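Local structure of CCMAN5 (Cellulosimicrobium cellulans, 2XSG) at residues F694-I699 with A706-A711. The protein hydrolyses mannosides as a calcium-containing GH92 alpha-mannosidase, and enables mannose-6-phosphate modification of yeast-produced human lysosomal enzymes. Sequence-based numbering, arbitrary orientation.
Sequences FDSTTI and AFTVTA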
ATOM      1  N   PHE A 694      -4.159 -11.974  19.619  1.00  5.99           N
ATOM      2  CA  PHE A 694      -3.553 -11.576  20.894  1.00  6.87           C
ATOM      3  C   PHE A 694      -4.518 -11.617  22.072  1.00  7.03           C
ATOM      4  O   PHE A 694      -5.734 -11.475  21.901  1.00  7.11           O
ATOM      5  CB  PHE A 694      -2.922 -10.188  20.765  1.00  6.88           C
ATOM      6  CG  PHE A 694      -1.928 -10.078  19.630  1.00  7.02           C
ATOM      7  CD1 PHE A 694      -0.770 -10.836  19.624  1.00  8.15           C
ATOM      8  CD2 PHE A 694      -2.153  -9.220  18.570  1.00  7.48           C
ATOM      9  CE1 PHE A 694       0.149 -10.735  18.568  1.00  8.90           C
ATOM     10  CE2 PHE A 694      -1.242  -9.115  17.514  1.00  5.38           C
ATOM     11  CZ  PHE A 694      -0.093  -9.863  17.520  1.00  6.72           C
ATOM     12  N   ASP A 695      -3.963 -11.814  23.264  1.00  7.21           N
ATOM     13  CA  ASP A 695      -4.752 -11.876  24.495  1.00  7.56           C
ATOM     14  C   ASP A 695      -5.611 -10.629  24.674  1.00  7.40           C
ATOM     15  O   ASP A 695      -6.769 -10.730  25.050  1.00  7.48           O
ATOM     16  CB  ASP A 695      -3.845 -12.077  25.716  1.00  7.90           C
ATOM     17  CG  ASP A 695      -3.043 -13.343  25.624  1.00  9.68           C
ATOM     18  OD1 ASP A 695      -2.302 -13.481  24.628  1.00 10.79           O
ATOM     19  OD2 ASP A 695      -3.165 -14.201  26.534  1.00 12.10           O
ATOM     20  N   SER A 696      -5.027  -9.464  24.406  1.00  7.03           N
ATOM     21  CA  SER A 696      -5.754  -8.204  24.415  1.00  6.91           C
ATOM     22  C   SER A 696      -5.204  -7.300  23.307  1.00  7.35           C
ATOM     23  O   SER A 696      -3.981  -7.219  23.116  1.00  7.37           O
ATOM     24  CB  SER A 696      -5.618  -7.513  25.783  1.00  7.05           C
ATOM     25  OG  SER A 696      -6.305  -6.264  25.799  1.00  5.81           O
ATOM     26  N   THR A 697      -6.106  -6.650  22.573  1.00  7.08           N
ATOM     27  CA  THR A 697      -5.741  -5.625  21.590  1.00  7.09           C
ATOM     28  C   THR A 697      -6.644  -4.390  21.799  1.00  7.32           C
ATOM     29  O   THR A 697      -7.870  -4.518  21.762  1.00  7.99           O
ATOM     30  CB  THR A 697      -5.823  -6.181  20.159  1.00  7.00           C
ATOM     31  OG1 THR A 697      -4.786  -7.164  19.977  1.00  5.91           O
ATOM     32  CG2 THR A 697      -5.683  -5.077  19.125  1.00  6.15           C
ATOM     33  N   THR A 698      -6.034  -3.229  22.067  1.00  7.04           N
ATOM     34  CA  THR A 698      -6.758  -1.983  22.388  1.00  7.46           C
ATOM     35  C   THR A 698      -6.471  -0.899  21.347  1.00  7.09           C
ATOM     36  O   THR A 698      -5.318  -0.499  21.145  1.00  7.35           O
ATOM     37  CB  THR A 698      -6.378  -1.440  23.812  1.00  7.78           C
ATOM     38  OG1 THR A 698      -6.664  -2.434  24.806  1.00  8.48           O
ATOM     39  CG2 THR A 698      -7.137  -0.167  24.152  1.00  8.70           C
ATOM     40  N   ILE A 699      -7.525  -0.424  20.700  1.00  7.11           N
ATOM     41  CA  ILE A 699      -7.421   0.715  19.799  1.00  6.95           C
ATOM     42  C   ILE A 699      -7.936   1.948  20.528  1.00  7.62           C
ATOM     43  O   ILE A 699      -9.118   2.012  20.876  1.00  7.58           O
ATOM     44  CB  ILE A 699      -8.205   0.502  18.477  1.00  6.67           C
ATOM     45  CG1 ILE A 699      -7.771  -0.808  17.792  1.00  6.27           C
ATOM     46  CG2 ILE A 699      -8.013   1.730  17.547  1.00  5.69           C
ATOM     47  CD1 ILE A 699      -8.718  -1.264  16.598  1.00  5.08           C
ATOM     48  N   ALA A 706     -11.693   3.885  23.787  1.00 10.86           N
ATOM     49  CA  ALA A 706     -10.927   2.760  23.232  1.00 10.18           C
ATOM     50  C   ALA A 706     -11.796   1.568  22.852  1.00  9.68           C
ATOM     51  O   ALA A 706     -12.735   1.238  23.579  1.00  9.87           O
ATOM     52  CB  ALA A 706      -9.856   2.310  24.232  1.00  9.80           C
ATOM     53  N   PHE A 707     -11.484   0.926  21.724  1.00  8.40           N
ATOM     54  CA  PHE A 707     -12.076  -0.375  21.388  1.00  7.55           C
ATOM     55  C   PHE A 707     -11.175  -1.471  21.943  1.00  7.23           C
ATOM     56  O   PHE A 707      -9.962  -1.453  21.744  1.00  6.91           O
ATOM     57  CB  PHE A 707     -12.241  -0.547  19.878  1.00  7.34           C
ATOM     58  CG  PHE A 707     -12.719  -1.918  19.461  1.00  7.06           C
ATOM     59  CD1 PHE A 707     -14.051  -2.299  19.651  1.00  6.13           C
ATOM     60  CD2 PHE A 707     -11.835  -2.826  18.874  1.00  5.62           C
ATOM     61  CE1 PHE A 707     -14.498  -3.559  19.248  1.00  7.53           C
ATOM     62  CE2 PHE A 707     -12.268  -4.094  18.478  1.00  6.83           C
ATOM     63  CZ  PHE A 707     -13.605  -4.463  18.664  1.00  6.28           C
ATOM     64  N   THR A 708     -11.759  -2.414  22.663  1.00  6.83           N
ATOM     65  CA  THR A 708     -10.944  -3.476  23.220  1.00  7.30           C
ATOM     66  C   THR A 708     -11.485  -4.809  22.762  1.00  7.38           C
ATOM     67  O   THR A 708     -12.649  -5.132  22.996  1.00  7.78           O
ATOM     68  CB  THR A 708     -10.851  -3.368  24.766  1.00  7.38           C
ATOM     69  OG1 THR A 708     -10.583  -2.009  25.120  1.00  7.37           O
ATOM     70  CG2 THR A 708      -9.735  -4.244  25.324  1.00  7.59           C
ATOM     71  N   VAL A 709     -10.645  -5.564  22.067  1.00  7.78           N
ATOM     72  CA  VAL A 709     -10.977  -6.929  21.715  1.00  7.65           C
ATOM     73  C   VAL A 709     -10.035  -7.850  22.478  1.00  8.31           C
ATOM     74  O   VAL A 709      -8.812  -7.713  22.386  1.00  8.53           O
ATOM     75  CB  VAL A 709     -10.972  -7.175  20.178  1.00  7.84           C
ATOM     76  CG1 VAL A 709      -9.588  -6.928  19.545  1.00  7.65           C
ATOM     77  CG2 VAL A 709     -11.468  -8.595  19.848  1.00  7.01           C
ATOM     78  N   THR A 710     -10.610  -8.755  23.266  1.00  7.81           N
ATOM     79  CA  THR A 710      -9.819  -9.758  23.992  1.00  8.06           C
ATOM     80  C   THR A 710     -10.070 -11.174  23.476  1.00  8.10           C
ATOM     81  O   THR A 710     -11.160 -11.497  22.983  1.00  7.82           O
ATOM     82  CB  THR A 710     -10.085  -9.735  25.518  1.00  7.82           C
ATOM     83  OG1 THR A 710     -11.496  -9.663  25.753  1.00  7.02           O
ATOM     84  CG2 THR A 710      -9.381  -8.556  26.171  1.00  9.25           C
ATOM     85  N   ALA A 711      -9.049 -12.013  23.607  1.00  8.47           N
ATOM     86  CA  ALA A 711      -9.126 -13.402  23.183  1.00  8.76           C
ATOM     87  C   ALA A 711      -8.586 -14.254  24.324  1.00  8.97           C
ATOM     88  O   ALA A 711      -7.394 -14.573  24.396  1.00  8.52           O
ATOM     89  CB  ALA A 711      -8.349 -13.616  21.878  1.00  8.41           C
TER
HETATM   90  O   HOH W   1      -7.668  -9.923  20.747  1.00  5.17           O
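Five backbone hydrogen bonds join D695-I699 to A706-A711, and the axes of strands 696-699 and 706-711 run antiparallel at 165°. T697 and V709 exchange two of them: the N of T697 lies 2.9 Å from the O of V709, and the reverse bond, like it, runs nearly along the C=O axis. I699 and F707 form the next hydrogen-bonded pair, tighter still, with I699 O only 2.7 Å from F707 N and each donor in the plane of the carbonyl it meets. At the other end A711 N donates to D695 O at 3.0 Å, coming from 46° above the carbonyl plane. Beside it a water donates to both F694 O and V709 O, an extra bridge between the chains, so that V709 O receives a second bond besides that from T697 N.

The side chains separate onto two faces. On one, T698 and T708 stand side by side as a non-hydrogen-bonded pair; each methyl is anti to its backbone N, and CG2 of T708 rests 3.6 Å from OG1 of T698. The CG2 of T698 leans 3.7 Å from A706 CB, while S696 OG sits near the methyls of T708 and T710. The opposite face is buried and mainly apolar: V709 CG1 packs 3.9 Å from T697 CB, and I699 CD1 meets the F707 ring obliquely at CD2, 4.2 Å away.

Strand 293-296 flanks the first strand and strand 746-752 the second. A classic beta bulge sets D695 and S696 together opposite D296, and D695 OD1 is hydrogen-bonded to S298 OG. Together the two strands make a beta hairpin within the mixed sheet of the GH92 catalytic region.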